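Low molecular weight protein-tyrosine-phosphatase PtpA (Staphylococcus aureus, PDB 3ROF) removes phosphate from phosphotyrosine residues of proteins by hydrolysis and, as a secreted effector, probably counteracts host defences and supports survival inside macrophages. Local coordinates at residues Lys61-Lys65 against His66-Phe70; Gln29-Asp33 against Arg34-Asp38. All blocks are in the same frame, centred on the assembly; numbering follows the deposited sequence.

Overall arrangement
Interactions 1 and 2 are the same structural event at two places: a helix ended by a Schellman motif, with an asparagine of positive phi and an isoleucine after it. Interaction 2 comes first along the chain and ends helix 19-33, just before strand 39-45. Interaction 1 ends helix 57-65, on the way to strand 86-89. Their centres are about 17 Å apart, and they touch where P69 and I68 meet Q29. Both also pack on helix 132-153. The two turns thus sit in one group of packed helices beside the four-stranded parallel sheet. Interaction 2 lies away from the active site; the side chain of I62 in interaction 1 is about 11 Å from that of R19, probably an active-site residue.

Interaction 1: Lys61-Lys65 against His66-Phe70; sequences KILNK and HNIPF
The H66 ring carries K65 on one face, where CG sits 4.2 Å from the ring centroid in a CH-pi contact. At the edge of the ring, near its plane, CD2 lies 3.2 Å from the backbone O of I62. K65 CG is anti to its own backbone N (chi1 174°), and the extended chain runs alongside the imidazole. The F70 ring is met at its edge by N64, whose OD1 is 3.3 Å from CE2. The amide and ring planes are 32° apart. L63 CD1 approaches the same ring obliquely, 3.7 Å from F70 CD2. The other L63 methyl, CD2, packs on I68 CG2 at 3.9 Å.

These side chains are placed by a Schellman motif that ends the helix. I68 N bonds to L63 O at 2.9 Å, nearly straight. N67 has positive phi, and its N hydrogen-bonds to N64 O from above the carbonyl plane. H66 N keeps a bond to I62 O. Water 1 donates to N64 OD1 and I68 O, tying the amide to the chain beyond the turn.

The turn closes helix 57-65. I68 and L63 lie on A25 of helix 19-33. H66 stacks with Y136 of helix 132-153, and I62 touches F132 and Y136 of that helix.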
# COMPACT_ATOMS: atom_id res chain seq x y z
N LYS A 61 12.37 4.69 -10.21
CA LYS A 61 13.62 5.38 -9.96
C LYS A 61 13.92 5.45 -8.46
O LYS A 61 15.07 5.26 -8.06
CB LYS A 61 13.60 6.78 -10.55
CG LYS A 61 13.76 6.79 -12.05
CD LYS A 61 13.61 8.22 -12.62
CE LYS A 61 13.96 8.28 -14.09
NZ LYS A 61 13.94 9.70 -14.55
N ILE A 62 12.92 5.78 -7.64
CA ILE A 62 13.13 5.86 -6.18
C ILE A 62 13.49 4.51 -5.63
O ILE A 62 14.40 4.42 -4.80
CB ILE A 62 11.79 6.25 -5.46
CG1 ILE A 62 11.50 7.72 -5.64
CG2 ILE A 62 11.83 5.89 -3.95
CD1 ILE A 62 12.38 8.61 -4.78
N LEU A 63 12.79 3.47 -6.07
CA LEU A 63 13.10 2.15 -5.56
C LEU A 63 14.50 1.70 -5.99
O LEU A 63 15.27 1.15 -5.19
CB LEU A 63 12.03 1.16 -5.99
CG LEU A 63 10.63 1.42 -5.41
CD1 LEU A 63 9.66 0.43 -6.02
CD2 LEU A 63 10.61 1.39 -3.88
N ASN A 64 14.86 1.95 -7.24
CA ASN A 64 16.20 1.59 -7.71
C ASN A 64 17.27 2.34 -6.92
O ASN A 64 18.30 1.78 -6.57
CB ASN A 64 16.35 1.92 -9.19
CG ASN A 64 15.58 0.96 -10.10
OD1 ASN A 64 15.24 -0.16 -9.70
ND2 ASN A 64 15.32 1.38 -11.34
N LYS A 65 17.03 3.62 -6.63
CA LYS A 65 18.01 4.48 -5.97
C LYS A 65 18.34 3.91 -4.60
O LYS A 65 19.45 4.05 -4.11
CB LYS A 65 17.43 5.89 -5.78
CG LYS A 65 18.30 6.82 -4.98
CD LYS A 65 17.69 8.21 -4.92
CE LYS A 65 18.59 9.18 -4.15
NZ LYS A 65 18.15 10.60 -4.31
N HIS A 66 17.34 3.30 -3.97
CA HIS A 66 17.47 2.76 -2.60
C HIS A 66 17.62 1.23 -2.57
O HIS A 66 17.53 0.60 -1.51
CB HIS A 66 16.29 3.24 -1.75
CG HIS A 66 16.26 4.71 -1.57
ND1 HIS A 66 17.15 5.38 -0.76
CD2 HIS A 66 15.45 5.66 -2.09
CE1 HIS A 66 16.89 6.67 -0.79
NE2 HIS A 66 15.87 6.87 -1.61
N ASN A 67 17.87 0.63 -3.73
CA ASN A 67 18.09 -0.80 -3.83
C ASN A 67 16.94 -1.62 -3.25
O ASN A 67 17.15 -2.59 -2.50
CB ASN A 67 19.40 -1.16 -3.15
CG ASN A 67 20.58 -0.53 -3.85
OD1 ASN A 67 20.73 -0.68 -5.05
ND2 ASN A 67 21.39 0.22 -3.12
N ILE A 68 15.73 -1.26 -3.65
CA ILE A 68 14.53 -1.94 -3.20
C ILE A 68 13.95 -2.67 -4.42
O ILE A 68 13.54 -2.03 -5.38
CB ILE A 68 13.51 -0.96 -2.60
CG1 ILE A 68 14.12 -0.21 -1.42
CG2 ILE A 68 12.25 -1.69 -2.20
CD1 ILE A 68 13.27 0.96 -0.97
N PRO A 69 13.88 -4.00 -4.41
CA PRO A 69 13.34 -4.71 -5.58
C PRO A 69 11.84 -4.60 -5.74
O PRO A 69 11.07 -4.45 -4.78
CB PRO A 69 13.75 -6.17 -5.33
CG PRO A 69 13.97 -6.27 -3.91
CD PRO A 69 14.32 -4.93 -3.35
N PHE A 70 11.41 -4.61 -7.00
CA PHE A 70 10.00 -4.61 -7.34
C PHE A 70 9.68 -5.61 -8.46
O PHE A 70 8.70 -5.48 -9.16
CB PHE A 70 9.48 -3.20 -7.68
CG PHE A 70 10.25 -2.51 -8.76
CD1 PHE A 70 9.83 -2.56 -10.07
CD2 PHE A 70 11.35 -1.77 -8.46
CE1 PHE A 70 10.55 -1.92 -11.09
CE2 PHE A 70 12.06 -1.11 -9.46
CZ PHE A 70 11.66 -1.19 -10.77
O HOH W 1 14.98 -2.04 -7.70
O HOH W 2 20.99 2.04 -6.25
O HOH W 3 19.57 -0.77 -7.69

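Interaction 2: Gln29-Asp33 against Arg34-Asp38; sequences QRLKD and RNIHD
R34 lays its aliphatic chain on the last turn of the helix, beside R30. Its CD is 3.8 Å from R30 NE and approaches that guanidinium obliquely. The two side chains cross at a slant, with their guanidinium planes 82° apart. R34 CG also rests 3.4 Å from the backbone O of R30. R34 has CG anti to its carbonyl carbon (chi1 -70°), which keeps CB and CG close to R30 O. A second, apolar contact joins L31 CD2 to I36 CG2 at 3.8 Å.

The backbone holds both pairs in place. I36 N bonds to L31 O at 2.9 Å and almost straight (169°). N35 N meets K32 O at 3.0 Å, from above the carbonyl plane. With the positive phi of N35, these bonds make a Schellman motif that ends the helix. R34 N still makes a helical bond to R30 O, with a weak second one to L31 O. Along the last turn, Q29 NE2 donates to D33 OD1 at 2.9 Å and meets it from above the carboxylate plane.

Farther out, acidic residues of helix 132-153 hold the arginine ends. R30 NH2 forms a salt bridge with D144. R34 reaches D144 through NH1 and D148 through NH2. The shared carboxylate of D144 probably offsets the nearness of the two positive charges. I147 of the same helix packs against R30, R34 and I36. On the sheet side, L31 lies on I39 and V41. The turn therefore joins helix 19-33 to strand 39-45, and D38 bonds through its backbone to V7 of strand 7-13.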
# COMPACT_ATOMS: atom_id res chain seq x y z
N GLN A 29 10.49 -5.25 1.55
CA GLN A 29 11.90 -5.28 1.89
C GLN A 29 12.10 -5.07 3.39
O GLN A 29 12.99 -5.68 3.98
CB GLN A 29 12.66 -4.23 1.07
CG GLN A 29 14.15 -4.28 1.34
CD GLN A 29 14.79 -5.58 0.85
OE1 GLN A 29 14.50 -6.09 -0.25
NE2 GLN A 29 15.69 -6.12 1.66
N ARG A 30 11.30 -4.20 4.00
CA ARG A 30 11.45 -3.91 5.41
C ARG A 30 11.16 -5.18 6.22
O ARG A 30 11.88 -5.45 7.21
CB ARG A 30 10.54 -2.75 5.83
CG ARG A 30 10.80 -2.32 7.26
CD ARG A 30 12.24 -1.93 7.44
NE ARG A 30 12.49 -1.27 8.72
CZ ARG A 30 13.67 -0.74 9.01
NH1 ARG A 30 14.68 -0.89 8.17
NH2 ARG A 30 13.82 -0.07 10.14
N LEU A 31 10.11 -5.90 5.86
CA LEU A 31 9.80 -7.12 6.57
C LEU A 31 10.93 -8.13 6.45
O LEU A 31 11.28 -8.82 7.41
CB LEU A 31 8.53 -7.73 6.00
CG LEU A 31 7.25 -6.95 6.30
CD1 LEU A 31 6.11 -7.27 5.36
CD2 LEU A 31 6.81 -7.15 7.76
N LYS A 32 11.52 -8.23 5.26
CA LYS A 32 12.67 -9.10 5.06
C LYS A 32 13.82 -8.70 5.98
O LYS A 32 14.43 -9.52 6.68
CB LYS A 32 13.08 -9.04 3.60
CG LYS A 32 14.19 -9.97 3.23
CD LYS A 32 14.57 -9.84 1.76
CE LYS A 32 15.69 -10.82 1.41
NZ LYS A 32 16.07 -10.76 -0.03
N ASP A 33 14.12 -7.41 6.00
CA ASP A 33 15.23 -6.88 6.80
C ASP A 33 15.00 -7.04 8.31
O ASP A 33 15.97 -7.14 9.08
CB ASP A 33 15.51 -5.41 6.45
CG ASP A 33 16.10 -5.25 5.06
OD1 ASP A 33 16.55 -6.25 4.47
OD2 ASP A 33 16.11 -4.11 4.54
N ARG A 34 13.74 -7.03 8.74
CA ARG A 34 13.35 -7.24 10.13
C ARG A 34 13.09 -8.69 10.45
O ARG A 34 12.75 -9.04 11.59
CB ARG A 34 12.12 -6.40 10.50
CG ARG A 34 12.43 -4.91 10.55
CD ARG A 34 11.25 -4.06 10.91
NE ARG A 34 10.76 -4.43 12.23
CZ ARG A 34 9.77 -3.81 12.85
NH1 ARG A 34 9.16 -2.78 12.32
NH2 ARG A 34 9.35 -4.26 14.04
N ASN A 35 13.31 -9.59 9.51
CA ASN A 35 13.13 -11.02 9.75
C ASN A 35 11.73 -11.38 10.20
O ASN A 35 11.54 -12.25 11.06
CB ASN A 35 14.19 -11.55 10.71
CG ASN A 35 15.56 -11.48 10.12
OD1 ASN A 35 15.80 -11.98 9.02
ND2 ASN A 35 16.48 -10.84 10.83
N ILE A 36 10.74 -10.72 9.59
CA ILE A 36 9.34 -11.01 9.84
C ILE A 36 8.76 -11.72 8.63
O ILE A 36 8.86 -11.20 7.51
CB ILE A 36 8.58 -9.73 10.13
CG1 ILE A 36 9.12 -9.09 11.40
CG2 ILE A 36 7.08 -9.99 10.25
CD1 ILE A 36 8.60 -7.71 11.61
N HIS A 37 8.20 -12.92 8.85
CA HIS A 37 7.79 -13.82 7.75
C HIS A 37 6.31 -14.08 7.47
O HIS A 37 5.97 -14.70 6.48
CB HIS A 37 8.52 -15.16 7.92
CG HIS A 37 10.00 -15.02 7.92
ND1 HIS A 37 10.73 -14.84 6.76
CD2 HIS A 37 10.89 -14.94 8.93
CE1 HIS A 37 12.01 -14.70 7.06
NE2 HIS A 37 12.13 -14.76 8.37
N ASP A 38 5.43 -13.65 8.35
CA ASP A 38 4.03 -14.02 8.21
C ASP A 38 3.17 -12.89 7.72
O ASP A 38 1.96 -12.94 7.91
CB ASP A 38 3.50 -14.59 9.50
CG ASP A 38 4.21 -15.85 9.87
OD1 ASP A 38 4.30 -16.76 9.02
OD2 ASP A 38 4.75 -15.91 11.00
O HOH W 4 14.40 -12.20 6.19